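Alginate lyase, family PL7 (Zobellia galactanivorans, PDB 4BE3) acts as an exolytic lyase on alginate, the brown-algal polysaccharide, probably breaking its glycosidic bonds by beta-elimination. Local coordinates at residues Met11-Ile16 with Ala303-Gly308; Gly108-Asp113 with Tyr189-Tyr194; Lys122-Lys127 with Tyr161-Val166; Lys232-Ser237 with Asn272-Thr277. One frame throughout, in Å; residues are numbered along the deposited sequence.

Contact 1 (Met11-Ile16 with Ala303-Gly308)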
# COMPACT_ATOMS: atom_id res chain seq x y z
N MET A 11 -11.20 -3.11 11.57
CA MET A 11 -10.51 -2.78 12.80
C MET A 11 -9.16 -3.44 12.87
O MET A 11 -8.20 -2.84 13.47
CB MET A 11 -11.43 -3.02 13.98
CG MET A 11 -10.78 -2.66 15.22
SD MET A 11 -11.53 -1.14 15.77
CE MET A 11 -10.85 0.05 14.88
N ASP A 12 -8.99 -4.59 12.15
CA ASP A 12 -7.69 -5.25 12.28
C ASP A 12 -6.64 -4.56 11.43
O ASP A 12 -5.53 -4.93 11.46
CB ASP A 12 -7.78 -6.74 11.81
CG ASP A 12 -8.17 -6.88 10.34
OD1 ASP A 12 -8.50 -6.00 9.56
OD2 ASP A 12 -8.16 -8.01 9.91
N GLU A 13 -6.97 -3.52 10.69
CA GLU A 13 -6.01 -2.70 9.91
C GLU A 13 -5.44 -1.50 10.70
O GLU A 13 -4.57 -0.81 10.19
CB GLU A 13 -6.78 -2.15 8.66
CG GLU A 13 -7.05 -3.35 7.74
CD GLU A 13 -7.68 -2.89 6.43
OE1 GLU A 13 -7.36 -1.73 5.84
OE2 GLU A 13 -8.57 -3.64 5.89
N TRP A 14 -5.91 -1.37 11.92
CA TRP A 14 -5.45 -0.28 12.82
C TRP A 14 -4.80 -0.73 14.09
O TRP A 14 -5.25 -1.80 14.64
CB TRP A 14 -6.65 0.53 13.27
CG TRP A 14 -7.44 1.16 12.12
CD1 TRP A 14 -8.65 0.71 11.60
CD2 TRP A 14 -7.22 2.50 11.51
NE1 TRP A 14 -9.15 1.61 10.69
CE2 TRP A 14 -8.28 2.71 10.58
CE3 TRP A 14 -6.20 3.47 11.65
CZ2 TRP A 14 -8.45 3.95 9.85
CZ3 TRP A 14 -6.32 4.66 10.87
CH2 TRP A 14 -7.42 4.88 9.98
N LYS A 15 -3.83 0.04 14.67
CA LYS A 15 -3.36 -0.16 16.03
C LYS A 15 -3.85 1.11 16.78
O LYS A 15 -4.39 2.08 16.10
CB LYS A 15 -1.86 -0.20 16.09
CG LYS A 15 -1.20 1.09 15.60
CD LYS A 15 0.30 0.97 15.49
CE LYS A 15 0.66 0.10 14.26
NZ LYS A 15 2.12 0.41 13.97
N ILE A 16 -3.75 1.10 18.09
CA ILE A 16 -4.20 2.31 18.83
C ILE A 16 -3.15 2.74 19.84
O ILE A 16 -2.37 1.87 20.36
CB ILE A 16 -5.63 2.05 19.49
CG1 ILE A 16 -6.40 3.39 19.85
CG2 ILE A 16 -5.50 1.24 20.78
CD1 ILE A 16 -7.86 3.22 20.14
N ALA A 303 -15.55 4.61 9.67
CA ALA A 303 -14.09 4.89 9.47
C ALA A 303 -13.72 3.79 8.45
O ALA A 303 -13.69 2.57 8.80
CB ALA A 303 -13.34 4.71 10.75
N THR A 304 -13.41 4.16 7.22
CA THR A 304 -13.09 3.17 6.16
C THR A 304 -11.80 3.54 5.52
O THR A 304 -11.69 4.68 5.02
CB THR A 304 -14.23 3.25 5.11
OG1 THR A 304 -15.40 2.89 5.88
CG2 THR A 304 -14.11 2.18 3.97
N LEU A 305 -10.93 2.54 5.31
CA LEU A 305 -9.70 2.70 4.51
C LEU A 305 -9.91 2.14 3.15
O LEU A 305 -10.55 1.06 3.04
CB LEU A 305 -8.54 1.98 5.23
CG LEU A 305 -8.25 2.54 6.62
CD1 LEU A 305 -7.42 1.60 7.49
CD2 LEU A 305 -7.34 3.88 6.33
N GLY A 306 -9.38 2.76 2.12
CA GLY A 306 -9.40 2.11 0.74
C GLY A 306 -8.27 2.70 -0.10
O GLY A 306 -7.32 3.35 0.41
N SER A 307 -8.32 2.36 -1.38
CA SER A 307 -7.26 2.77 -2.20
C SER A 307 -7.63 4.22 -2.69
O SER A 307 -8.77 4.59 -2.83
CB SER A 307 -6.99 1.58 -3.22
OG SER A 307 -8.02 1.81 -3.97
N GLY A 308 -6.58 4.99 -2.97
CA GLY A 308 -6.72 6.28 -3.64
C GLY A 308 -7.45 6.11 -5.00
O GLY A 308 -7.31 5.03 -5.69
O HOH W 1 -7.97 -1.24 3.32
O HOH W 2 -11.08 1.52 8.79
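Trp-14 and Leu-305 pack sheet against sheet: the contact is a small buried apolar one where strand 14-17 of the jelly-roll sandwich faces strand 295-306, the last in sequence and an inner strand of the other sheet. The two side chains come from opposite directions. CD1 of Leu-305 sits 3.3 Å above the plane of the Trp-14 indole, displaced toward the rim, and its closest atom there is CE2 of Trp-14 at 3.4 Å. The branch point follows, Leu-305 CG lying 3.5 Å from Trp-14 CZ2, while CD2 reaches the outer end of the six-membered ring. Leu-305 has CG anti to its own carbonyl carbon (chi1 -61°), which sends the methyls across to the indole. Polar groups are joined through water. In the indole plane, at its edge, a water accepts from Trp-14 NE1 at 2.7 Å and donates to Ala-303 O at 2.8 Å, satisfying the buried N-H. Glu-13 slides past Leu-305 with its extended chain and places OE1 3.7 Å from CD1 of Leu-305; a second water bonds to that oxygen and only weakly to Leu-305 O. Gln-10 OE1 takes the N-H of Leu-305. Around this pair, Leu-68 of strand 65-70 touches Trp-14, Phe-256 of strand 254-258 touches both residues, and strand 80-90 pairs alongside, Thr-304 and Asn-83 being joined by backbone hydrogen bonding.

Contact 2 (Gly108-Asp113 with Tyr189-Tyr194). With SRT (S,R meso-tartaric acid), chain C.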
# COMPACT_ATOMS: atom_id res chain seq x y z
N GLY A 108 -8.51 13.48 12.15
CA GLY A 108 -7.90 12.61 11.07
C GLY A 108 -6.60 13.17 10.59
O GLY A 108 -6.39 14.43 10.69
N GLN A 109 -5.62 12.34 10.19
CA GLN A 109 -4.39 12.89 9.74
C GLN A 109 -3.75 11.91 8.75
O GLN A 109 -4.17 10.73 8.71
CB GLN A 109 -3.34 12.97 10.85
CG GLN A 109 -3.70 12.84 12.21
CD GLN A 109 -2.48 12.85 13.16
OE1 GLN A 109 -2.63 12.54 14.32
NE2 GLN A 109 -1.31 13.14 12.65
N ILE A 110 -2.78 12.45 8.00
CA ILE A 110 -1.75 11.57 7.37
C ILE A 110 -0.50 11.93 8.21
O ILE A 110 -0.17 13.14 8.35
CB ILE A 110 -1.51 11.94 5.91
CG1 ILE A 110 -2.84 11.57 5.17
CG2 ILE A 110 -0.21 11.15 5.43
CD1 ILE A 110 -2.78 12.05 3.74
N HIS A 111 0.20 10.89 8.74
CA HIS A 111 1.42 11.15 9.48
C HIS A 111 2.57 10.45 8.81
O HIS A 111 2.43 9.27 8.39
CB HIS A 111 1.15 10.57 10.86
CG HIS A 111 2.31 10.66 11.79
ND1 HIS A 111 2.64 11.81 12.38
CD2 HIS A 111 3.25 9.73 12.16
CE1 HIS A 111 3.80 11.63 13.13
NE2 HIS A 111 4.15 10.35 13.01
N SER A 112 3.72 11.13 8.71
CA SER A 112 4.86 10.50 8.00
C SER A 112 5.52 9.55 9.06
O SER A 112 5.70 9.85 10.29
CB SER A 112 5.74 11.66 7.40
OG SER A 112 7.03 10.93 7.23
N ASP A 113 6.01 8.37 8.59
CA ASP A 113 6.62 7.38 9.49
C ASP A 113 8.15 7.60 9.53
O ASP A 113 8.86 6.87 10.25
CB ASP A 113 6.32 5.95 8.98
CG ASP A 113 6.76 4.90 10.01
OD1 ASP A 113 6.38 5.07 11.18
OD2 ASP A 113 7.46 3.94 9.64
N TYR A 189 -15.48 13.54 6.41
CA TYR A 189 -14.37 13.95 5.64
C TYR A 189 -13.93 12.72 4.81
O TYR A 189 -14.19 11.53 5.17
CB TYR A 189 -13.22 14.51 6.51
CG TYR A 189 -12.61 13.57 7.47
CD1 TYR A 189 -11.66 12.58 6.98
CD2 TYR A 189 -12.74 13.75 8.83
CE1 TYR A 189 -10.97 11.71 7.88
CE2 TYR A 189 -12.06 12.86 9.78
CZ TYR A 189 -11.18 11.84 9.25
OH TYR A 189 -10.52 11.09 10.20
N GLU A 190 -13.30 13.05 3.73
CA GLU A 190 -12.54 12.04 2.96
C GLU A 190 -11.22 12.59 2.62
O GLU A 190 -11.13 13.75 2.09
CB GLU A 190 -13.33 11.77 1.65
CG GLU A 190 -12.59 10.72 0.73
CD GLU A 190 -13.38 10.45 -0.54
OE1 GLU A 190 -14.39 9.76 -0.53
OE2 GLU A 190 -13.07 11.12 -1.58
N ILE A 191 -10.15 11.81 2.87
CA ILE A 191 -8.83 12.21 2.44
C ILE A 191 -8.47 11.12 1.33
O ILE A 191 -8.31 9.96 1.70
CB ILE A 191 -7.81 12.04 3.51
CG1 ILE A 191 -8.28 12.92 4.77
CG2 ILE A 191 -6.34 12.47 2.97
CD1 ILE A 191 -7.37 12.64 6.01
N ASN A 192 -8.43 11.59 0.09
CA ASN A 192 -8.15 10.65 -1.07
C ASN A 192 -6.85 11.01 -1.70
O ASN A 192 -6.73 12.07 -2.40
CB ASN A 192 -9.36 10.85 -2.01
CG ASN A 192 -9.13 10.09 -3.34
OD1 ASN A 192 -8.36 9.12 -3.31
ND2 ASN A 192 -9.67 10.56 -4.46
N VAL A 193 -5.80 10.22 -1.47
CA VAL A 193 -4.49 10.56 -2.07
C VAL A 193 -4.35 9.63 -3.27
O VAL A 193 -4.37 8.42 -3.08
CB VAL A 193 -3.31 10.32 -1.10
CG1 VAL A 193 -1.99 10.63 -1.81
CG2 VAL A 193 -3.52 11.34 0.15
N TYR A 194 -4.33 10.21 -4.43
CA TYR A 194 -4.21 9.44 -5.69
C TYR A 194 -3.07 9.95 -6.51
O TYR A 194 -3.04 11.15 -6.89
CB TYR A 194 -5.55 9.59 -6.43
CG TYR A 194 -5.53 8.78 -7.71
CD1 TYR A 194 -5.51 7.40 -7.64
CD2 TYR A 194 -5.50 9.43 -8.94
CE1 TYR A 194 -5.50 6.65 -8.86
CE2 TYR A 194 -5.47 8.70 -10.15
CZ TYR A 194 -5.48 7.33 -10.06
OH TYR A 194 -5.46 6.61 -11.23
O1 SRT C . 3.24 10.33 16.31
O11 SRT C . 1.27 9.92 15.18
C1 SRT C . 2.27 9.65 15.88
C2 SRT C . 2.03 8.24 16.30
O2 SRT C . 1.68 7.27 15.29
C3 SRT C . 2.34 7.87 17.73
O3 SRT C . 1.10 8.28 18.11
C4 SRT C . 2.70 6.49 18.05
O4 SRT C . 1.91 5.74 18.61
O41 SRT C . 3.74 6.01 17.62
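Ile-110 pushes its CD1 methyl between two residues of strand 187-194, meeting Ile-191 CG2 and Val-193 CG2, each at 3.7 Å. Toward Val-193 the side chains meet tip to tip; Ile-191 instead slides past in the opposite direction. Ile-110 has CG1 anti to its carbonyl carbon (chi1 -67°) and an extended chi2, which carries CD1 far enough to touch both. At the other end, Tyr-189 holds CG between its backbone N and carbonyl carbon (chi1 62°), and the phenol runs across to Gly-108, where OH lies 3.2 Å from CA of Gly-108. The absence of a side chain there makes room for this approach, and the hydroxyl is hydrogen-bonded to Val-107 O. The strands run 21° apart, in the same sense, with axes 9.0 Å apart at closest.

The next residue, His-111, turns to the other side of the sheet. Glu-119 OE2 bonds to its ND1, and tartrate O11 stands 3.4 Å above the ring plane, over the centre. Thr-60, Tyr-255 and Lys-257 hydrogen-bond the tartrate. One strand thus has its two sides divided between the hydrophobic core of a beta-jelly-roll sandwich and the ligand pocket.

Contact 3 (Lys122-Lys127 with Tyr161-Val166)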
# COMPACT_ATOMS: atom_id res chain seq x y z
N LYS A 122 -3.62 17.47 8.99
CA LYS A 122 -4.24 17.16 10.26
C LYS A 122 -5.62 17.93 10.13
O LYS A 122 -5.62 19.13 9.70
CB LYS A 122 -3.52 17.81 11.46
CG LYS A 122 -2.25 16.97 11.75
CD LYS A 122 -1.61 17.46 13.12
CE LYS A 122 -1.05 18.90 12.98
NZ LYS A 122 0.00 19.22 11.94
N ILE A 123 -6.70 17.24 10.36
CA ILE A 123 -8.06 17.90 10.30
C ILE A 123 -8.40 18.16 11.78
O ILE A 123 -8.45 17.27 12.65
CB ILE A 123 -9.09 16.95 9.68
CG1 ILE A 123 -8.63 16.63 8.22
CG2 ILE A 123 -10.48 17.53 9.75
CD1 ILE A 123 -9.58 15.47 7.63
N PHE A 124 -8.79 19.45 12.01
CA PHE A 124 -9.12 19.89 13.40
C PHE A 124 -10.59 20.25 13.51
O PHE A 124 -11.19 20.77 12.54
CB PHE A 124 -8.39 21.25 13.61
CG PHE A 124 -6.90 21.17 13.79
CD1 PHE A 124 -6.00 20.92 12.71
CD2 PHE A 124 -6.39 21.45 15.12
CE1 PHE A 124 -4.61 20.91 12.91
CE2 PHE A 124 -4.99 21.50 15.25
CZ PHE A 124 -4.13 21.21 14.23
N TYR A 125 -11.08 20.16 14.75
CA TYR A 125 -12.38 20.79 15.11
C TYR A 125 -11.93 21.65 16.33
O TYR A 125 -11.29 21.15 17.25
CB TYR A 125 -13.40 19.71 15.52
CG TYR A 125 -14.63 20.38 16.15
CD1 TYR A 125 -14.67 20.75 17.51
CD2 TYR A 125 -15.72 20.69 15.33
CE1 TYR A 125 -15.80 21.36 18.01
CE2 TYR A 125 -16.91 21.25 15.84
CZ TYR A 125 -16.87 21.63 17.17
OH TYR A 125 -18.01 22.30 17.66
N LYS A 126 -12.28 22.97 16.28
CA LYS A 126 -11.92 23.87 17.39
C LYS A 126 -13.19 24.67 17.81
O LYS A 126 -13.93 25.19 16.92
CB LYS A 126 -10.87 24.78 16.85
CG LYS A 126 -10.47 25.90 17.94
CD LYS A 126 -9.29 26.67 17.34
CE LYS A 126 -9.05 27.94 18.26
NZ LYS A 126 -7.89 28.74 17.68
N LYS A 127 -13.42 24.77 19.13
CA LYS A 127 -14.64 25.53 19.52
C LYS A 127 -14.26 26.27 20.80
O LYS A 127 -13.86 25.70 21.77
CB LYS A 127 -15.86 24.59 19.74
CG LYS A 127 -17.15 25.45 20.01
CD LYS A 127 -18.31 24.60 20.50
CE LYS A 127 -18.14 24.19 21.93
NZ LYS A 127 -18.06 25.40 22.91
N TYR A 161 -13.65 29.15 11.09
CA TYR A 161 -12.36 29.81 11.04
C TYR A 161 -11.23 28.79 10.76
O TYR A 161 -11.41 27.57 10.86
CB TYR A 161 -12.01 30.31 12.42
CG TYR A 161 -13.01 31.40 12.89
CD1 TYR A 161 -13.49 32.38 11.99
CD2 TYR A 161 -13.44 31.37 14.21
CE1 TYR A 161 -14.44 33.40 12.45
CE2 TYR A 161 -14.31 32.41 14.69
CZ TYR A 161 -14.72 33.39 13.76
OH TYR A 161 -15.62 34.42 14.21
N ASP A 162 -10.09 29.28 10.36
CA ASP A 162 -8.87 28.39 10.39
C ASP A 162 -8.13 28.59 11.77
O ASP A 162 -8.66 29.29 12.65
CB ASP A 162 -7.93 28.65 9.18
CG ASP A 162 -7.38 30.03 9.17
OD1 ASP A 162 -6.95 30.59 10.22
OD2 ASP A 162 -7.38 30.60 8.06
N MET A 163 -6.97 27.97 11.97
CA MET A 163 -6.46 27.93 13.30
C MET A 163 -5.98 29.33 13.72
O MET A 163 -5.75 29.53 14.94
CB MET A 163 -5.10 27.09 13.19
CG MET A 163 -4.70 26.53 14.48
SD MET A 163 -2.99 25.85 14.18
CE MET A 163 -2.86 25.04 15.78
N SER A 164 -5.83 30.23 12.75
CA SER A 164 -5.15 31.53 13.05
C SER A 164 -6.09 32.51 13.78
O SER A 164 -5.66 33.57 14.24
CB SER A 164 -4.61 32.25 11.76
OG SER A 164 -5.70 32.67 10.94
N VAL A 165 -7.38 32.20 13.82
CA VAL A 165 -8.36 33.14 14.43
C VAL A 165 -8.31 32.92 15.94
O VAL A 165 -8.90 31.95 16.46
CB VAL A 165 -9.78 32.93 13.88
CG1 VAL A 165 -10.69 34.04 14.50
CG2 VAL A 165 -9.77 33.25 12.36
N VAL A 166 -7.58 33.76 16.65
CA VAL A 166 -7.34 33.57 18.09
C VAL A 166 -8.10 34.66 18.83
O VAL A 166 -8.54 35.65 18.20
CB VAL A 166 -5.83 33.60 18.41
CG1 VAL A 166 -5.11 32.40 17.67
CG2 VAL A 166 -5.17 34.92 17.86
O HOH W 3 -9.37 29.55 15.34
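Phe-124 and Met-163 make the apolar half of this contact, and the ammonium of Lys-126 the polar half. The methionine passes the phenylalanine ring at a slant: Met-163 CE is 4.2 Å from Phe-124 CE2, and SD of Met-163 lies 5.3 Å from the Phe-124 ring centroid, 31° off the normal, a Met-aromatic contact. Lys-126, fully extended from a first torsion of 175°, delivers NZ to a water at 2.9 Å. That water donates to Asp-162 O at 2.8 Å and to Val-165 O at 2.7 Å, so the lysine grips the loop through one shared molecule. The direct hydrogen-bond partner of Lys-126 NZ is Ala-100 O.

Further out, the loop shapes itself. Asp-162 OD1 takes the N-H of Ser-164 on its anti lone pair (2.8 Å between OD1 of Asp-162 and N of Ser-164) and the hydroxyl of Ser-164 on its syn lone pair, two donors that fix the carboxylate. Ser-155 OG holds the N-H of Met-163, while Phe-137 of the adjoining strand stacks on Phe-124. Residues 162-165 form a type I beta turn whose Val-165 N to Asp-162 O bond is weak. An Asx turn overlaid on this type I turn braces the loop after strand 153-157, which lies over the face of strand 121-126 turned from the other sheet of the jelly roll.

Contact 4 (Lys232-Ser237 with Asn272-Thr277)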
# COMPACT_ATOMS: atom_id res chain seq x y z
N LYS A 232 3.60 34.10 8.63
CA LYS A 232 4.42 35.26 9.20
C LYS A 232 3.67 35.77 10.40
O LYS A 232 4.29 36.14 11.46
CB LYS A 232 4.47 36.40 8.19
CG LYS A 232 4.94 35.82 6.87
CD LYS A 232 6.42 35.89 6.52
CE LYS A 232 6.50 36.58 5.13
NZ LYS A 232 7.84 37.24 4.83
N THR A 233 2.32 35.91 10.28
CA THR A 233 1.50 36.43 11.35
C THR A 233 1.40 35.42 12.53
O THR A 233 1.64 35.80 13.71
CB THR A 233 0.06 36.71 10.83
OG1 THR A 233 0.22 37.82 9.91
CG2 THR A 233 -0.84 37.29 12.05
N LEU A 234 0.95 34.21 12.25
CA LEU A 234 0.62 33.36 13.42
C LEU A 234 1.96 32.92 14.14
O LEU A 234 1.93 32.74 15.38
CB LEU A 234 -0.04 32.14 12.89
CG LEU A 234 -0.64 31.20 13.99
CD1 LEU A 234 -1.52 32.10 14.91
CD2 LEU A 234 -1.47 30.16 13.28
N TYR A 235 3.07 32.78 13.40
CA TYR A 235 4.29 32.33 14.02
C TYR A 235 5.18 33.53 14.43
O TYR A 235 6.35 33.32 14.74
CB TYR A 235 5.09 31.42 13.10
CG TYR A 235 4.36 30.06 13.02
CD1 TYR A 235 3.27 29.85 12.13
CD2 TYR A 235 4.74 29.04 13.92
CE1 TYR A 235 2.64 28.56 12.11
CE2 TYR A 235 4.13 27.78 13.88
CZ TYR A 235 3.16 27.55 12.96
OH TYR A 235 2.52 26.34 12.95
N ALA A 236 4.64 34.79 14.42
CA ALA A 236 5.54 35.92 14.62
C ALA A 236 6.18 35.86 16.05
O ALA A 236 7.21 36.43 16.20
CB ALA A 236 4.75 37.21 14.52
N SER A 237 5.51 35.24 17.04
CA SER A 237 6.25 35.36 18.33
C SER A 237 7.14 34.14 18.55
O SER A 237 8.08 34.28 19.31
CB SER A 237 5.47 35.84 19.59
OG SER A 237 4.99 37.20 19.57
N ASN A 272 5.56 28.25 23.79
CA ASN A 272 5.27 28.11 22.36
C ASN A 272 3.82 28.69 22.21
O ASN A 272 2.85 28.02 22.53
CB ASN A 272 5.20 26.66 21.99
CG ASN A 272 5.03 26.48 20.51
OD1 ASN A 272 4.17 27.11 19.87
ND2 ASN A 272 5.79 25.54 19.96
N LEU A 273 3.76 29.94 21.81
CA LEU A 273 2.44 30.62 21.64
C LEU A 273 1.50 30.04 20.61
O LEU A 273 0.39 30.45 20.55
CB LEU A 273 2.58 32.17 21.35
CG LEU A 273 1.32 32.93 21.80
CD1 LEU A 273 1.20 32.94 23.30
CD2 LEU A 273 1.31 34.41 21.35
N VAL A 274 1.90 29.09 19.75
CA VAL A 274 1.00 28.51 18.77
C VAL A 274 0.42 27.18 19.24
O VAL A 274 -0.78 26.89 19.03
CB VAL A 274 1.71 28.24 17.44
CG1 VAL A 274 0.80 27.52 16.36
CG2 VAL A 274 2.18 29.60 16.90
N TRP A 275 1.24 26.41 19.99
CA TRP A 275 0.82 25.02 20.36
C TRP A 275 0.77 24.73 21.86
O TRP A 275 0.25 23.67 22.20
CB TRP A 275 1.89 24.01 19.77
CG TRP A 275 1.92 24.08 18.28
CD1 TRP A 275 2.84 24.73 17.45
CD2 TRP A 275 0.96 23.43 17.35
NE1 TRP A 275 2.51 24.52 16.12
CE2 TRP A 275 1.38 23.79 16.02
CE3 TRP A 275 -0.20 22.68 17.53
CZ2 TRP A 275 0.67 23.34 14.87
CZ3 TRP A 275 -0.90 22.19 16.38
CH2 TRP A 275 -0.48 22.50 15.09
N SER A 276 1.35 25.58 22.75
CA SER A 276 1.31 25.29 24.21
C SER A 276 0.16 26.10 24.78
O SER A 276 0.24 27.29 24.81
CB SER A 276 2.68 25.68 24.91
OG SER A 276 3.64 24.75 24.27
N THR A 277 -0.91 25.38 25.17
CA THR A 277 -2.18 26.05 25.38
C THR A 277 -2.50 26.42 26.84
O THR A 277 -3.48 27.10 27.08
CB THR A 277 -3.28 25.13 24.87
OG1 THR A 277 -3.08 23.79 25.42
CG2 THR A 277 -3.11 24.93 23.35
O HOH W 4 4.72 24.18 14.26
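The rings of Tyr-235 and Trp-275 share one valine. Val-274 puts CG2 3.9 Å above the plane of the Tyr-235 ring, offset toward its rim, and CG1 3.4 Å above the plane of the Trp-275 indole, also toward the rim. This valine follows Asn-272 in an Asx turn, extended to an Asx motif, in a loop of the jelly roll. Its approach to the tyrosine is a CH-pi contact, with CG2 of Val-274 4.3 Å from the Tyr-235 ring centroid and 23° off the normal. Tyr-235 and Val-274 cross at about a right angle, whereas the two aromatic side chains cross obliquely, Tyr-235 OH approaching Trp-275 NE1 to 3.7 Å without a bond. A water accepts from NE1 of Trp-275 and bonds weakly to the tyrosine hydroxyl. The stronger polar tie of that hydroxyl is to Asp-153 N.

Segment 272-277 lies in the long connection after strand 260-262, and the other side of the contact comes from helix 229-234 and the residues that follow it. With chi1 of Val-274 at 176°, CG1 is anti to its backbone N and CG2 anti to the carbonyl carbon; CG2 faces the tyrosine ring, while CG1 lies over the indole and also touches the phenol end of Tyr-235. CG2 also lies 3.5 Å from Leu-234 O, and the side chain of Leu-234 packs on it. Backbone bonding of Val-274 with Ala-101 ties it to another loop, and Asn-265 ND2, from earlier in the same connection, bonds Trp-275 O. Asn-272 OD1 accepts twice: Val-274 N, 3.0 Å away, approaches in its carbonyl plane, whereas Trp-275 N comes from above that plane, 55° out of it.

In the fold
Contacts 1 and 2 lie in the buried interior between the two sheets of the jelly roll, each joining one strand from either sheet. Contact 2 is purely apolar across its segments; contact 1 adds water-bridged polar groups, Trp-14 and, at its margin, Glu-13. They touch where Gly-308 packs on Asn-192. Strands 104-112 and 121-126 are neighbours, so contact 3 continues from contact 2, with Ile-123 against Tyr-189 and Ile-191; here a lysine ammonium reaches a loop through water. Contact 4, only partly buried and the farthest from contact 1 at about 33 Å between centres, joins a short helix to a loop; Trp-275 packs there on Met-163 and Phe-124 of contact 3.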